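Local coordinates for phosphoglycerol transferase GacH (Streptococcus pyogenes MGAS5005, PDB 6DGM), which probably transfers glycerol phosphate onto streptococcal rhamnose polysaccharide, using the domain in this chain, which binds manganese and sn-glycerol-1-phosphate, at residues S48-D53 with D270-L275; V55-V60 with A280-I285; V64-K69 with F244-T249; A77-S82 with L290-I295; I220-K225 with N234-A239. All blocks are in the same frame, centred on the assembly; numbering follows the deposited sequence.

Contact 1 of 5, residues S48-D53 with D270-L275; sequences SLSDPD and DHLPGL. With MN (manganese (II) ion), chain C.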
# COMPACT_ATOMS: atom_id res chain seq x y z
N SER A 48 -4.61 -8.04 -6.34
CA SER A 48 -5.96 -8.57 -6.27
C SER A 48 -6.23 -9.42 -5.04
O SER A 48 -7.20 -10.18 -5.02
CB SER A 48 -6.30 -9.36 -7.54
OG SER A 48 -6.39 -8.51 -8.66
N LEU A 49 -5.44 -9.31 -3.98
CA LEU A 49 -5.64 -10.16 -2.81
C LEU A 49 -6.73 -9.63 -1.87
O LEU A 49 -6.62 -8.53 -1.32
CB LEU A 49 -4.33 -10.36 -2.05
CG LEU A 49 -4.49 -11.32 -0.86
CD1 LEU A 49 -3.30 -12.25 -0.77
CD2 LEU A 49 -4.69 -10.57 0.45
N SER A 50 -7.74 -10.45 -1.62
CA SER A 50 -8.79 -10.06 -0.70
C SER A 50 -9.57 -11.31 -0.32
O SER A 50 -9.98 -12.09 -1.19
CB SER A 50 -9.71 -9.01 -1.33
OG SER A 50 -10.57 -8.43 -0.36
N ASP A 51 -9.80 -11.48 0.98
CA ASP A 51 -10.40 -12.70 1.49
C ASP A 51 -11.80 -12.86 0.92
O ASP A 51 -12.67 -12.03 1.19
CB ASP A 51 -10.49 -12.61 3.01
CG ASP A 51 -10.90 -13.91 3.66
OD1 ASP A 51 -11.34 -14.85 2.96
OD2 ASP A 51 -10.77 -14.01 4.90
N PRO A 52 -12.06 -13.92 0.15
CA PRO A 52 -13.43 -14.10 -0.37
C PRO A 52 -14.48 -14.34 0.70
O PRO A 52 -15.67 -14.16 0.44
CB PRO A 52 -13.30 -15.30 -1.32
CG PRO A 52 -12.00 -15.95 -1.01
CD PRO A 52 -11.12 -14.96 -0.31
N ASP A 53 -14.06 -14.71 1.92
CA ASP A 53 -15.01 -14.94 3.00
C ASP A 53 -15.79 -13.69 3.38
O ASP A 53 -16.85 -13.80 3.99
CB ASP A 53 -14.26 -15.48 4.22
CG ASP A 53 -15.18 -15.92 5.33
OD1 ASP A 53 -16.38 -16.14 5.06
OD2 ASP A 53 -14.70 -16.04 6.48
N ASP A 270 -4.46 -4.66 -3.37
CA ASP A 270 -4.76 -3.35 -3.95
C ASP A 270 -6.25 -3.12 -4.17
O ASP A 270 -6.73 -1.99 -4.04
CB ASP A 270 -3.95 -3.10 -5.22
CG ASP A 270 -4.10 -4.19 -6.29
OD1 ASP A 270 -4.57 -5.31 -6.00
OD2 ASP A 270 -3.75 -3.91 -7.46
N HIS A 271 -6.99 -4.17 -4.56
CA HIS A 271 -8.42 -4.11 -4.85
C HIS A 271 -8.88 -5.56 -4.94
O HIS A 271 -8.07 -6.48 -5.04
CB HIS A 271 -8.70 -3.40 -6.19
CG HIS A 271 -7.85 -3.91 -7.31
ND1 HIS A 271 -8.09 -5.13 -7.92
CD2 HIS A 271 -6.73 -3.42 -7.88
CE1 HIS A 271 -7.15 -5.35 -8.83
NE2 HIS A 271 -6.32 -4.33 -8.82
N LEU A 272 -10.20 -5.75 -4.88
CA LEU A 272 -10.76 -7.07 -5.10
C LEU A 272 -10.53 -7.50 -6.55
O LEU A 272 -10.43 -6.66 -7.44
CB LEU A 272 -12.27 -7.06 -4.83
CG LEU A 272 -12.70 -7.40 -3.41
CD1 LEU A 272 -12.37 -6.29 -2.42
CD2 LEU A 272 -14.17 -7.74 -3.35
N PRO A 273 -10.45 -8.81 -6.80
CA PRO A 273 -10.46 -9.28 -8.19
C PRO A 273 -11.79 -8.95 -8.85
O PRO A 273 -12.85 -8.99 -8.22
CB PRO A 273 -10.31 -10.79 -8.04
CG PRO A 273 -10.97 -11.09 -6.72
CD PRO A 273 -10.57 -9.92 -5.84
N GLY A 274 -11.73 -8.64 -10.16
CA GLY A 274 -12.92 -8.26 -10.88
C GLY A 274 -13.66 -9.47 -11.41
O GLY A 274 -13.76 -9.68 -12.62
N LEU A 275 -14.11 -10.32 -10.49
CA LEU A 275 -14.85 -11.50 -10.89
C LEU A 275 -16.23 -11.63 -10.26
O LEU A 275 -16.99 -12.50 -10.69
CB LEU A 275 -14.06 -12.78 -10.57
CG LEU A 275 -13.67 -13.02 -9.11
CD1 LEU A 275 -14.78 -13.64 -8.28
CD2 LEU A 275 -12.40 -13.88 -9.05
MN MN C . -4.25 -4.60 -9.34
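Ser48 and Asp270 are joined by the hydrogen bond that crosses this contact: the backbone N of Ser48 donates to Asp270 OD1 at 2.8 Å, nearly straight at 166° and almost in line with the CG-OD1 bond. His271 N adds a weak second bond to the same oxygen. The other carboxylate oxygen, Asp270 OD2, is a ligand of the manganese ion at 2.1 Å, so each oxygen of the carboxylate has its own partner. A third polar link orients the imidazole. His271 ND1 donates in the plane of its ring to Leu272 O, 2.8 Å away, which helps fix the ring's rotation, with NE2 bound to the metal.

Asp270 and His271 belong to the metal-binding loop after strand 263-269, in a domain of the sulfatase family (alkaline phosphatase clan), related to the LTA synthases. Glu47 and Thr89 also bind the ion, and sn-glycerol-1-phosphate lies against His271.

Weaker contacts line the rest of the interface. Ser48 OG approaches His271 CE1 obliquely at 3.3 Å, while Ser48 CA makes a C-H...O contact with His271 O at 3.2 Å; that oxygen is buried without a polar partner in the model. Carbon-to-oxygen van der Waals contacts follow: Leu272 CD1 comes within 3.5 Å of Ser50 OG, and Pro273 CD lies 3.5 Å from Ser48 O. From helix 229-257, Tyr238 OH is hydrogen-bonded to both Ser48 O and Ser50 N.

Contact 2 of 5, residues V55-V60 with A280-I285; sequences VSNVTV and AFNKHI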
# COMPACT_ATOMS: atom_id res chain seq x y z
N VAL A 55 -17.11 -11.66 1.17
CA VAL A 55 -18.16 -11.48 0.17
C VAL A 55 -19.36 -12.30 0.59
O VAL A 55 -19.30 -13.54 0.62
CB VAL A 55 -17.65 -11.86 -1.23
CG1 VAL A 55 -18.70 -11.53 -2.26
CG2 VAL A 55 -16.35 -11.11 -1.50
N SER A 56 -20.48 -11.61 0.89
CA SER A 56 -21.58 -12.21 1.64
C SER A 56 -22.10 -13.49 0.99
O SER A 56 -22.37 -14.48 1.69
CB SER A 56 -22.73 -11.21 1.77
OG SER A 56 -22.31 -9.99 2.35
N ASN A 57 -22.31 -13.48 -0.32
CA ASN A 57 -23.02 -14.58 -0.96
C ASN A 57 -22.10 -15.66 -1.50
O ASN A 57 -22.55 -16.51 -2.28
CB ASN A 57 -23.94 -14.06 -2.07
CG ASN A 57 -25.13 -13.31 -1.53
OD1 ASN A 57 -25.54 -13.51 -0.39
ND2 ASN A 57 -25.69 -12.45 -2.36
N VAL A 58 -20.84 -15.66 -1.08
CA VAL A 58 -19.83 -16.61 -1.55
C VAL A 58 -19.64 -17.69 -0.51
O VAL A 58 -19.66 -17.42 0.70
CB VAL A 58 -18.50 -15.87 -1.82
CG1 VAL A 58 -17.30 -16.80 -1.69
CG2 VAL A 58 -18.55 -15.23 -3.19
N THR A 59 -19.41 -18.92 -0.97
CA THR A 59 -19.02 -20.03 -0.12
C THR A 59 -17.77 -20.67 -0.71
O THR A 59 -17.72 -20.93 -1.92
CB THR A 59 -20.14 -21.07 -0.02
OG1 THR A 59 -21.34 -20.45 0.47
CG2 THR A 59 -19.74 -22.20 0.93
N VAL A 60 -16.76 -20.89 0.13
CA VAL A 60 -15.53 -21.56 -0.27
C VAL A 60 -15.40 -22.82 0.56
O VAL A 60 -15.71 -22.81 1.76
CB VAL A 60 -14.29 -20.66 -0.08
CG1 VAL A 60 -13.06 -21.30 -0.72
CG2 VAL A 60 -14.53 -19.29 -0.67
N ALA A 280 -23.22 -10.35 -5.45
CA ALA A 280 -22.42 -11.10 -4.48
C ALA A 280 -22.33 -10.40 -3.13
O ALA A 280 -22.18 -11.06 -2.10
CB ALA A 280 -21.00 -11.33 -5.01
N PHE A 281 -22.42 -9.07 -3.11
CA PHE A 281 -22.21 -8.30 -1.89
C PHE A 281 -23.47 -8.09 -1.06
O PHE A 281 -23.38 -7.57 0.06
CB PHE A 281 -21.52 -6.98 -2.25
CG PHE A 281 -20.24 -7.18 -3.01
CD1 PHE A 281 -19.08 -7.57 -2.36
CD2 PHE A 281 -20.21 -7.04 -4.39
CE1 PHE A 281 -17.92 -7.79 -3.06
CE2 PHE A 281 -19.04 -7.26 -5.09
CZ PHE A 281 -17.90 -7.63 -4.43
N ASN A 282 -24.64 -8.47 -1.58
CA ASN A 282 -25.88 -8.55 -0.80
C ASN A 282 -26.08 -7.45 0.24
O ASN A 282 -26.07 -7.73 1.44
CB ASN A 282 -25.95 -9.91 -0.08
CG ASN A 282 -27.31 -10.19 0.54
OD1 ASN A 282 -28.32 -9.62 0.13
ND2 ASN A 282 -27.34 -11.08 1.53
N LYS A 283 -26.31 -6.22 -0.19
CA LYS A 283 -26.59 -5.10 0.70
C LYS A 283 -25.39 -4.67 1.55
O LYS A 283 -25.52 -3.74 2.36
CB LYS A 283 -27.77 -5.36 1.67
CG LYS A 283 -29.10 -5.69 1.01
CD LYS A 283 -30.05 -6.40 1.99
CE LYS A 283 -31.21 -5.51 2.42
NZ LYS A 283 -31.81 -5.95 3.72
N HIS A 284 -24.25 -5.33 1.43
CA HIS A 284 -23.01 -4.89 2.07
C HIS A 284 -22.03 -4.51 0.98
O HIS A 284 -20.94 -5.09 0.88
CB HIS A 284 -22.41 -6.00 2.93
CG HIS A 284 -23.10 -6.18 4.25
ND1 HIS A 284 -24.47 -6.25 4.37
CD2 HIS A 284 -22.60 -6.29 5.50
CE1 HIS A 284 -24.79 -6.40 5.64
NE2 HIS A 284 -23.68 -6.43 6.35
N ILE A 285 -22.43 -3.54 0.14
CA ILE A 285 -21.63 -3.16 -1.02
C ILE A 285 -20.30 -2.55 -0.61
O ILE A 285 -19.37 -2.50 -1.43
CB ILE A 285 -22.44 -2.25 -1.96
CG1 ILE A 285 -21.78 -2.17 -3.34
CG2 ILE A 285 -22.58 -0.85 -1.36
CD1 ILE A 285 -21.83 -3.48 -4.14
O HOH W 1 -20.62 -8.48 1.21
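The backbone N of Asn57 donates to Ala280 O at 3.0 Å with an N-H...O angle of 156°, and the donor lies in the plane of the carbonyl. Asn57 belongs to a type I turn from Val55 to Val58, and Ala280 just precedes a type I' turn from Phe281 to His284, so the bond ties two loop turns. Val55 supplies the apolar part. Its CG1 lies anti to the backbone N (chi1 -175°), touching Ala280 CB at 3.6 Å and, obliquely, Phe281 CE1 at 3.9 Å. The Asn57 and Asn282 side chains cross at about a right angle, Asn57 ND2 passing 3.4 Å from Asn282 CB. A water donates to Phe281 O at 3.1 Å and lies beside Ser56 OG, though that second distance is too short to be trusted. Strand 58-60 begins here and pairs with strand 222-224. The chemistry implies a join held by one main-chain bond and by apolar contact around Val55, with the amide side chains packed at its more solvent-facing side.

Contact 3 of 5, residues V64-K69 with F244-T249; sequences VLPNIK and FTDKET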
# COMPACT_ATOMS: atom_id res chain seq x y z
N VAL A 64 -8.79 -20.28 2.44
CA VAL A 64 -7.65 -20.16 1.53
C VAL A 64 -6.66 -19.10 1.98
O VAL A 64 -5.63 -18.92 1.33
CB VAL A 64 -8.09 -19.93 0.06
CG1 VAL A 64 -8.88 -21.15 -0.42
CG2 VAL A 64 -8.88 -18.64 -0.09
N LEU A 65 -6.94 -18.41 3.08
CA LEU A 65 -5.98 -17.47 3.65
C LEU A 65 -5.72 -17.80 5.12
O LEU A 65 -5.65 -16.88 5.95
CB LEU A 65 -6.49 -16.04 3.51
CG LEU A 65 -6.59 -15.50 2.08
CD1 LEU A 65 -7.08 -14.06 2.12
CD2 LEU A 65 -5.28 -15.57 1.34
N PRO A 66 -5.56 -19.07 5.51
CA PRO A 66 -5.37 -19.34 6.95
C PRO A 66 -4.10 -18.75 7.53
O PRO A 66 -4.13 -18.22 8.65
CB PRO A 66 -5.38 -20.88 7.03
CG PRO A 66 -4.92 -21.31 5.68
CD PRO A 66 -5.50 -20.32 4.71
N ASN A 67 -2.99 -18.79 6.79
CA ASN A 67 -1.75 -18.23 7.32
C ASN A 67 -1.81 -16.71 7.38
O ASN A 67 -1.32 -16.10 8.34
CB ASN A 67 -0.55 -18.68 6.48
CG ASN A 67 -0.33 -20.18 6.54
OD1 ASN A 67 -0.08 -20.73 7.60
ND2 ASN A 67 -0.45 -20.83 5.40
N ILE A 68 -2.39 -16.08 6.37
CA ILE A 68 -2.48 -14.62 6.39
C ILE A 68 -3.44 -14.17 7.48
O ILE A 68 -3.19 -13.16 8.16
CB ILE A 68 -2.82 -14.09 4.99
CG1 ILE A 68 -1.55 -14.17 4.12
CG2 ILE A 68 -3.32 -12.64 5.07
CD1 ILE A 68 -1.78 -13.90 2.64
N LYS A 69 -4.50 -14.93 7.74
CA LYS A 69 -5.39 -14.57 8.83
C LYS A 69 -4.67 -14.67 10.17
O LYS A 69 -4.87 -13.83 11.05
CB LYS A 69 -6.65 -15.41 8.83
CG LYS A 69 -7.59 -15.04 7.68
CD LYS A 69 -9.03 -15.41 8.00
CE LYS A 69 -9.31 -16.88 7.79
NZ LYS A 69 -10.20 -17.09 6.60
N PHE A 244 -1.90 -20.68 -2.71
CA PHE A 244 -0.45 -20.68 -2.90
C PHE A 244 0.16 -19.41 -2.32
O PHE A 244 1.16 -19.45 -1.60
CB PHE A 244 -0.07 -20.78 -4.39
CG PHE A 244 -0.36 -22.11 -5.01
CD1 PHE A 244 0.50 -23.17 -4.83
CD2 PHE A 244 -1.48 -22.30 -5.82
CE1 PHE A 244 0.24 -24.42 -5.41
CE2 PHE A 244 -1.75 -23.53 -6.38
CZ PHE A 244 -0.89 -24.59 -6.18
N THR A 245 -0.44 -18.26 -2.62
CA THR A 245 0.06 -17.01 -2.05
C THR A 245 0.09 -17.09 -0.54
O THR A 245 1.04 -16.62 0.09
CB THR A 245 -0.82 -15.85 -2.49
OG1 THR A 245 -0.69 -15.69 -3.91
CG2 THR A 245 -0.43 -14.54 -1.78
N ASP A 246 -0.93 -17.70 0.05
CA ASP A 246 -1.03 -17.76 1.50
C ASP A 246 0.14 -18.55 2.08
O ASP A 246 0.79 -18.09 3.03
CB ASP A 246 -2.36 -18.39 1.88
CG ASP A 246 -2.58 -18.41 3.36
OD1 ASP A 246 -2.78 -17.32 3.94
OD2 ASP A 246 -2.57 -19.51 3.94
N LYS A 247 0.42 -19.72 1.52
CA LYS A 247 1.54 -20.53 2.00
C LYS A 247 2.88 -19.86 1.73
O LYS A 247 3.77 -19.90 2.59
CB LYS A 247 1.50 -21.91 1.35
CG LYS A 247 0.29 -22.72 1.75
CD LYS A 247 0.28 -24.05 1.01
CE LYS A 247 -1.01 -24.81 1.27
NZ LYS A 247 -2.20 -24.03 0.83
N GLU A 248 3.04 -19.25 0.55
CA GLU A 248 4.32 -18.63 0.24
C GLU A 248 4.57 -17.39 1.09
O GLU A 248 5.72 -17.08 1.39
CB GLU A 248 4.41 -18.29 -1.25
CG GLU A 248 4.30 -19.49 -2.18
CD GLU A 248 5.45 -20.47 -2.03
OE1 GLU A 248 6.50 -20.10 -1.44
OE2 GLU A 248 5.32 -21.63 -2.51
N THR A 249 3.51 -16.66 1.46
CA THR A 249 3.67 -15.49 2.30
C THR A 249 4.15 -15.90 3.69
O THR A 249 5.06 -15.28 4.25
CB THR A 249 2.33 -14.72 2.38
OG1 THR A 249 1.92 -14.31 1.06
CG2 THR A 249 2.44 -13.48 3.27
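Asp246 puts its carboxylate against the first turn of helix 66-74, where two backbone N-H groups of Asn67 and Ile68 point at it. Asp246 OD2 accepts from Asn67 N at 3.0 Å through its syn lone pair, and OD1 takes Ile68 N at 2.8 Å on the syn side, 19° out of the carboxylate plane. Asn67 ND2 gives Asp246 OD2 a further, weak bond of 2.9 Å, its amide turned only 19° from the carboxylate. Pro66 has no N-H to give, and its CD instead rests 3.1 Å from Asp246 OD2. The carboxylate of another helix thus takes up N-H groups at the N-terminal end of helix 66-74, with Leu65 at the N-cap position, and the helix end would probably favour its negative charge.

CG of Asp246 stands anti to the backbone N (chi1 -176°), beside the carbonyl carbon, with the carboxylate against residues 65-68. Further out, Ile68 CG1 passes Asp246 OD1 at 3.4 Å, and Ile68 CD1 packs 4.0 Å from Thr249 OG1. Asn67 is steadied by a bond from Arg250 NH1 to its OD1. The start of helix 66-74 is in this way fixed to the middle of helix 229-257, and Ile68 and Thr249 both pack on Phe267 of strand 263-269.

Contact 4 of 5, residues A77-S82 with L290-I295; sequences AGLMQS and LTDYFI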
# COMPACT_ATOMS: atom_id res chain seq x y z
N ALA A 77 -3.09 -4.87 11.81
CA ALA A 77 -3.70 -5.43 10.61
C ALA A 77 -5.18 -5.08 10.58
O ALA A 77 -5.77 -4.72 11.60
CB ALA A 77 -3.54 -6.95 10.55
N GLY A 78 -5.77 -5.21 9.41
CA GLY A 78 -7.18 -4.94 9.27
C GLY A 78 -7.62 -4.93 7.83
O GLY A 78 -7.14 -5.73 7.01
N LEU A 79 -8.53 -4.01 7.52
CA LEU A 79 -9.03 -3.83 6.17
C LEU A 79 -8.53 -2.50 5.62
O LEU A 79 -8.41 -1.51 6.36
CB LEU A 79 -10.56 -3.83 6.17
CG LEU A 79 -11.20 -5.06 6.78
CD1 LEU A 79 -12.71 -4.94 6.77
CD2 LEU A 79 -10.78 -6.31 6.04
N MET A 80 -8.25 -2.49 4.33
CA MET A 80 -7.88 -1.29 3.59
C MET A 80 -9.01 -0.94 2.63
O MET A 80 -9.47 -1.80 1.87
CB MET A 80 -6.62 -1.55 2.77
CG MET A 80 -6.05 -0.30 2.14
SD MET A 80 -5.03 -0.68 0.71
CE MET A 80 -6.29 -0.99 -0.54
N GLN A 81 -9.41 0.32 2.64
CA GLN A 81 -10.36 0.79 1.65
C GLN A 81 -9.62 1.03 0.33
O GLN A 81 -8.62 1.77 0.30
CB GLN A 81 -11.07 2.06 2.10
CG GLN A 81 -12.13 2.47 1.12
CD GLN A 81 -13.03 3.53 1.66
OE1 GLN A 81 -13.85 3.28 2.53
NE2 GLN A 81 -12.88 4.75 1.14
N SER A 82 -10.09 0.41 -0.74
CA SER A 82 -9.53 0.62 -2.06
C SER A 82 -10.38 1.62 -2.82
O SER A 82 -11.59 1.72 -2.60
CB SER A 82 -9.52 -0.71 -2.84
OG SER A 82 -9.04 -0.54 -4.15
N LEU A 290 -13.03 -3.39 0.05
CA LEU A 290 -12.28 -3.62 1.28
C LEU A 290 -11.37 -4.83 1.13
O LEU A 290 -11.85 -5.97 1.10
CB LEU A 290 -13.23 -3.79 2.47
CG LEU A 290 -14.00 -2.53 2.87
CD1 LEU A 290 -15.06 -2.84 3.90
CD2 LEU A 290 -13.04 -1.45 3.39
N THR A 291 -10.06 -4.58 1.09
CA THR A 291 -9.06 -5.64 1.01
C THR A 291 -8.40 -5.82 2.37
O THR A 291 -8.64 -5.08 3.33
CB THR A 291 -8.00 -5.27 -0.02
OG1 THR A 291 -7.24 -4.14 0.46
CG2 THR A 291 -8.61 -4.92 -1.37
N ASP A 292 -7.51 -6.83 2.45
CA ASP A 292 -6.75 -7.12 3.67
C ASP A 292 -5.41 -6.42 3.68
O ASP A 292 -4.77 -6.26 2.64
CB ASP A 292 -6.52 -8.63 3.74
CG ASP A 292 -7.81 -9.41 3.78
OD1 ASP A 292 -8.36 -9.72 2.69
OD2 ASP A 292 -8.30 -9.68 4.91
N TYR A 293 -4.98 -6.00 4.86
CA TYR A 293 -3.62 -5.51 5.03
C TYR A 293 -3.06 -5.98 6.37
O TYR A 293 -3.79 -6.27 7.32
CB TYR A 293 -3.52 -3.97 4.96
CG TYR A 293 -3.78 -3.28 6.29
CD1 TYR A 293 -2.74 -3.02 7.17
CD2 TYR A 293 -5.07 -2.90 6.67
CE1 TYR A 293 -2.97 -2.43 8.39
CE2 TYR A 293 -5.31 -2.31 7.90
CZ TYR A 293 -4.26 -2.07 8.75
OH TYR A 293 -4.45 -1.47 9.97
N PHE A 294 -1.73 -6.04 6.43
CA PHE A 294 -1.04 -6.19 7.70
C PHE A 294 0.29 -5.44 7.65
O PHE A 294 0.84 -5.18 6.57
CB PHE A 294 -0.86 -7.65 8.15
CG PHE A 294 0.03 -8.50 7.26
CD1 PHE A 294 1.40 -8.37 7.32
CD2 PHE A 294 -0.51 -9.47 6.43
CE1 PHE A 294 2.23 -9.15 6.54
CE2 PHE A 294 0.31 -10.28 5.65
CZ PHE A 294 1.68 -10.12 5.72
N ILE A 295 0.79 -5.10 8.83
CA ILE A 295 2.07 -4.44 9.00
C ILE A 295 2.82 -5.31 10.01
O ILE A 295 2.42 -5.38 11.18
CB ILE A 295 1.93 -2.99 9.50
CG1 ILE A 295 1.11 -2.17 8.49
CG2 ILE A 295 3.30 -2.38 9.68
CD1 ILE A 295 0.88 -0.70 8.88
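Tyr293 lies with one ring face over the backbone of Ala77 and Gly78. Beyond CB, its CG stands between the backbone N and the carbonyl carbon (chi1 86°). Tyr293 CG is 4.2 Å from Gly78 N. CD2 meets Gly78 C and O, and Tyr293 CE2 comes within 3.3 Å of Gly78 N. On the other side of the ring, Tyr293 CE1 faces Ala77 CA at 3.8 Å. Tyr293 CZ is 3.5 Å from Gly78 N. At the tip, Tyr293 OH passes Ala77 C at 3.7 Å and is hydrogen-bonded to His306 O. Ala77 CA makes a CH-pi contact over the face of the Tyr293 ring, 4.2 Å from the centroid, and Leu79 O sits at the ring edge. Gly78, having no side chain, lets the ring lie this close.

The strands are joined by two antiparallel hydrogen-bonded pairs, Gly78 with Tyr293 and Met80 with Thr291, which contribute four backbone bonds of ordinary length. Met80 and Thr291 lie side by side, with Met80 CE 3.4 Å from Thr291 OG1, which is itself bonded to Gly269 O. On the other face Ala77 CB touches Phe294 CB at 3.7 Å, and Leu290 CD2 touches Gln81 CA.

Strands 77-81 and 290-297 form an antiparallel pair near one end of the mixed central sheet, the core of the alkaline phosphatase-like fold, with strand 290-297 next to strand 263-269, which leads into the manganese-binding Asp270 and His271.

Contact 5 of 5, residues I220-K225 with N234-A239; sequences IVAEGK and NLTSYA
First torsions bring Thr236 and Leu235 against Ala222: Thr236 OG1 sits anti to the carbonyl carbon, beside the backbone N (chi1 -68°), and Leu235 CG is anti to the backbone N (chi1 177°). They lie on helix 229-257, against which the short strand 222-224 packs at 140°, with closest axis approach 7.1 Å; the strand pairs antiparallel with strand 58-60, so a two-stranded sheet covers this helix. Ala222 N donates to Thr236 OG1 at 3.0 Å, and this hydroxyl is also bonded to Asn232 O, one turn earlier in the helix. One residue back, Leu235 CG and CD2 both meet Ala222 CB, each at 3.6 Å, giving the strand an apolar seat beside the polar link. Before the strand begins, Thr236 CG2 lies 3.5 Å from Ile220 O, an oxygen that accepts a hydrogen bond from Arg240 NE. One turn further along the helix, Ile220 CG2 rests on Ala239 CB, 4.0 Å away.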
# COMPACT_ATOMS: atom_id res chain seq x y z
N ILE A 220 -10.23 -27.45 -3.39
CA ILE A 220 -10.72 -26.09 -3.17
C ILE A 220 -11.73 -25.77 -4.26
O ILE A 220 -11.38 -25.72 -5.45
CB ILE A 220 -9.56 -25.08 -3.17
CG1 ILE A 220 -8.65 -25.31 -1.97
CG2 ILE A 220 -10.11 -23.64 -3.17
CD1 ILE A 220 -7.43 -24.46 -2.01
N VAL A 221 -12.97 -25.56 -3.86
CA VAL A 221 -14.04 -25.22 -4.79
C VAL A 221 -14.84 -24.09 -4.16
O VAL A 221 -14.99 -24.02 -2.93
CB VAL A 221 -14.96 -26.41 -5.13
CG1 VAL A 221 -14.15 -27.52 -5.81
CG2 VAL A 221 -15.65 -26.92 -3.91
N ALA A 222 -15.34 -23.19 -4.99
CA ALA A 222 -16.03 -22.01 -4.50
C ALA A 222 -17.24 -21.77 -5.39
O ALA A 222 -17.25 -22.11 -6.58
CB ALA A 222 -15.13 -20.78 -4.47
N GLU A 223 -18.28 -21.20 -4.79
CA GLU A 223 -19.46 -20.84 -5.55
C GLU A 223 -20.07 -19.61 -4.91
O GLU A 223 -19.81 -19.31 -3.74
CB GLU A 223 -20.48 -21.98 -5.61
CG GLU A 223 -21.00 -22.41 -4.27
CD GLU A 223 -21.94 -23.59 -4.37
OE1 GLU A 223 -21.83 -24.35 -5.35
OE2 GLU A 223 -22.80 -23.74 -3.47
N GLY A 224 -20.85 -18.89 -5.70
CA GLY A 224 -21.61 -17.76 -5.21
C GLY A 224 -23.08 -17.94 -5.55
O GLY A 224 -23.43 -18.58 -6.54
N LYS A 225 -23.93 -17.35 -4.71
CA LYS A 225 -25.37 -17.44 -4.91
C LYS A 225 -25.74 -16.85 -6.27
O LYS A 225 -25.37 -15.72 -6.59
CB LYS A 225 -26.09 -16.67 -3.80
CG LYS A 225 -27.59 -16.80 -3.82
CD LYS A 225 -28.25 -16.02 -2.68
CE LYS A 225 -29.77 -16.06 -2.81
NZ LYS A 225 -30.45 -15.51 -1.60
N ASN A 234 -14.14 -18.76 -12.20
CA ASN A 234 -13.16 -17.74 -11.88
C ASN A 234 -12.90 -17.66 -10.38
O ASN A 234 -11.75 -17.57 -9.94
CB ASN A 234 -13.62 -16.38 -12.39
CG ASN A 234 -13.32 -16.18 -13.86
OD1 ASN A 234 -12.37 -16.73 -14.38
ND2 ASN A 234 -14.13 -15.38 -14.52
N LEU A 235 -13.97 -17.69 -9.57
CA LEU A 235 -13.79 -17.62 -8.13
C LEU A 235 -13.01 -18.82 -7.62
O LEU A 235 -12.13 -18.68 -6.76
CB LEU A 235 -15.15 -17.54 -7.44
CG LEU A 235 -15.12 -17.53 -5.90
CD1 LEU A 235 -14.34 -16.34 -5.33
CD2 LEU A 235 -16.55 -17.55 -5.35
N THR A 236 -13.31 -20.01 -8.15
CA THR A 236 -12.59 -21.21 -7.74
C THR A 236 -11.12 -21.12 -8.12
O THR A 236 -10.24 -21.42 -7.30
CB THR A 236 -13.25 -22.44 -8.36
OG1 THR A 236 -14.54 -22.62 -7.78
CG2 THR A 236 -12.40 -23.72 -8.15
N SER A 237 -10.82 -20.73 -9.36
CA SER A 237 -9.43 -20.59 -9.79
C SER A 237 -8.70 -19.56 -8.94
O SER A 237 -7.54 -19.77 -8.56
CB SER A 237 -9.38 -20.15 -11.26
OG SER A 237 -10.07 -21.06 -12.09
N TYR A 238 -9.34 -18.42 -8.69
CA TYR A 238 -8.74 -17.39 -7.85
C TYR A 238 -8.48 -17.89 -6.44
O TYR A 238 -7.42 -17.63 -5.86
CB TYR A 238 -9.68 -16.18 -7.82
CG TYR A 238 -9.33 -15.13 -6.80
CD1 TYR A 238 -8.32 -14.22 -7.07
CD2 TYR A 238 -10.00 -15.06 -5.59
CE1 TYR A 238 -7.99 -13.25 -6.12
CE2 TYR A 238 -9.69 -14.09 -4.65
CZ TYR A 238 -8.68 -13.20 -4.93
OH TYR A 238 -8.36 -12.23 -3.99
N ALA A 239 -9.45 -18.62 -5.85
CA ALA A 239 -9.26 -19.13 -4.49
C ALA A 239 -8.10 -20.12 -4.43
O ALA A 239 -7.33 -20.12 -3.45
CB ALA A 239 -10.54 -19.79 -3.96

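From the N terminus, residues 48-53, 55-60, 64-69 and 77-82 each open a long loop that later parts of the chain close. Contact 5, between 220-225 and 234-239, is the shortest closure and is nested inside all the others; it meets contact 2 where strands 58-60 and 222-224 pair. Contact 3 closes next, at 244-249, and nests within contacts 1 and 2 but crosses contact 4. Contacts 1, 2 and 4 close in turn at 270-275, 280-285 and 290-295, so each crosses the other two. Together they join helices 66-74 and 229-257, the two-stranded sheet and the central sheet, with contact 1 at the manganese site.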